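Local structure of acyl-CoA dehydrogenase FadE3 (Mycobacterium smegmatis, 4IV6) at residues Glu11-Ile14 against Val15-His19. The protein belongs to the acyl-CoA dehydrogenase family of flavoproteins and binds dihydroflavine-adenine dinucleotide in a four-chain assembly. Residues are numbered along the deposited sequence; the frame is centred on the assembly and turned at random.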
loop_
_atom_site.group_PDB
_atom_site.type_symbol
_atom_site.label_atom_id
_atom_site.label_comp_id
_atom_site.label_asym_id
_atom_site.label_seq_id
_atom_site.Cartn_x
_atom_site.Cartn_y
_atom_site.Cartn_z
ATOM N N GLU B 11 -19.987 33.297 -6.633
ATOM C CA GLU B 11 -19.075 32.307 -6.111
ATOM C C GLU B 11 -18.400 31.545 -7.247
ATOM O O GLU B 11 -17.203 31.308 -7.206
ATOM C CB GLU B 11 -19.789 31.405 -5.121
ATOM C CG GLU B 11 -19.935 32.082 -3.767
ATOM C CD GLU B 11 -20.720 31.268 -2.750
ATOM O OE1 GLU B 11 -21.432 30.305 -3.122
ATOM O OE2 GLU B 11 -20.660 31.622 -1.566
ATOM N N GLU B 12 -19.160 31.213 -8.286
ATOM C CA GLU B 12 -18.586 30.551 -9.456
ATOM C C GLU B 12 -17.551 31.451 -10.099
ATOM O O GLU B 12 -16.487 31.010 -10.522
ATOM C CB GLU B 12 -19.671 30.249 -10.503
ATOM C CG GLU B 12 -20.754 29.298 -10.048
ATOM C CD GLU B 12 -20.430 27.829 -10.295
ATOM O OE1 GLU B 12 -19.249 27.427 -10.124
ATOM O OE2 GLU B 12 -21.376 27.083 -10.660
ATOM N N THR B 13 -17.895 32.725 -10.180
ATOM C CA THR B 13 -17.028 33.709 -10.779
ATOM C C THR B 13 -15.698 33.815 -10.041
ATOM O O THR B 13 -14.646 33.905 -10.694
ATOM C CB THR B 13 -17.742 35.083 -10.859
ATOM O OG1 THR B 13 -18.831 34.994 -11.804
ATOM C CG2 THR B 13 -16.782 36.172 -11.306
ATOM N N ILE B 14 -15.727 33.836 -8.709
ATOM C CA ILE B 14 -14.474 33.961 -7.939
ATOM C C ILE B 14 -13.565 32.749 -8.239
ATOM O O ILE B 14 -12.370 32.922 -8.495
ATOM C CB ILE B 14 -14.695 34.189 -6.419
ATOM C CG1 ILE B 14 -13.382 34.356 -5.657
ATOM C CG2 ILE B 14 -15.336 33.008 -5.737
ATOM C CD1 ILE B 14 -12.610 35.595 -6.041
ATOM N N VAL B 15 -14.135 31.548 -8.265
ATOM C CA VAL B 15 -13.352 30.352 -8.580
ATOM C C VAL B 15 -12.715 30.519 -9.961
ATOM O O VAL B 15 -11.518 30.309 -10.112
ATOM C CB VAL B 15 -14.203 29.079 -8.500
ATOM C CG1 VAL B 15 -13.386 27.861 -8.953
ATOM C CG2 VAL B 15 -14.708 28.862 -7.075
ATOM N N LYS B 16 -13.493 30.974 -10.954
ATOM C CA LYS B 16 -12.954 31.167 -12.307
ATOM C C LYS B 16 -11.872 32.219 -12.371
ATOM O O LYS B 16 -10.881 32.069 -13.080
ATOM C CB LYS B 16 -14.043 31.566 -13.290
ATOM C CG LYS B 16 -15.068 30.483 -13.539
ATOM C CD LYS B 16 -16.043 30.944 -14.597
ATOM C CE LYS B 16 -17.439 30.407 -14.359
ATOM N NZ LYS B 16 -17.500 28.970 -14.707
ATOM N N THR B 17 -12.089 33.302 -11.642
ATOM C CA THR B 17 -11.116 34.377 -11.558
ATOM C C THR B 17 -9.798 33.878 -11.002
ATOM O O THR B 17 -8.735 34.232 -11.506
ATOM C CB THR B 17 -11.668 35.499 -10.677
ATOM O OG1 THR B 17 -12.791 36.058 -11.358
ATOM C CG2 THR B 17 -10.625 36.597 -10.439
ATOM N N VAL B 18 -9.858 33.046 -9.964
ATOM C CA VAL B 18 -8.661 32.524 -9.337
ATOM C C VAL B 18 -7.951 31.521 -10.285
ATOM O O VAL B 18 -6.742 31.576 -10.439
ATOM C CB VAL B 18 -8.974 31.954 -7.935
ATOM C CG1 VAL B 18 -7.744 31.362 -7.295
ATOM C CG2 VAL B 18 -9.518 33.061 -7.032
ATOM N N HIS B 19 -8.716 30.674 -10.974
ATOM C CA HIS B 19 -8.178 29.781 -12.007
ATOM C C HIS B 19 -7.433 30.537 -13.112
ATOM O O HIS B 19 -6.339 30.145 -13.522
ATOM C CB HIS B 19 -9.323 28.994 -12.625
ATOM C CG HIS B 19 -8.895 28.035 -13.675
ATOM N ND1 HIS B 19 -8.559 26.728 -13.388
ATOM C CD2 HIS B 19 -8.783 28.169 -15.017
ATOM C CE1 HIS B 19 -8.238 26.103 -14.507
ATOM N NE2 HIS B 19 -8.364 26.955 -15.510
#
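Thr-17 grips the carbonyl oxygen of Thr-13 twice, once through its backbone and once through its side chain. Thr-17 N donates to Thr-13 O at 2.8 Å, and the hydroxyl OG1 of Thr-17 adds a second bond to Thr-13 O of 2.9 Å. The hydroxyl comes in from above the carbonyl plane, 43° out of it, and can do so because chi1 of -66° sets OG1 opposite the residue's own carbonyl carbon, facing back down the helix. The hydroxyl of Thr-13 likewise turns back one turn earlier, OG1 bonding to Ala-9 O, while the methyl CG2 of Thr-13 lies 4.0 Å from Thr-17 OG1. Val-18 N reaches Ile-14 O at 2.9 Å, and the amides of Val-15 and Lys-16 pair likewise with Glu-11 O and Glu-12 O. On the exposed flank the bent chain of Lys-16 passes Glu-12 O, CG lying 3.4 Å from that oxygen; NZ stays 5.1 Å from Glu-12 OE1, a loose attraction at most. The carboxylate of Glu-11 turns instead to Ser-67 N. Along the inner side Ile-14 and Val-18 run side by side, CD1 of Ile-14 touching CG2 of Val-18 at 4.1 Å, and both pack on Ile-50 of helix 41-50. Cys-70 and Leu-78 of helix 68-81 also meet this apolar stripe. These are the i to i+4 contacts of an amphipathic alpha-helix, here helix 9-26 packing within the helical N-terminal domain of an acyl-CoA dehydrogenase.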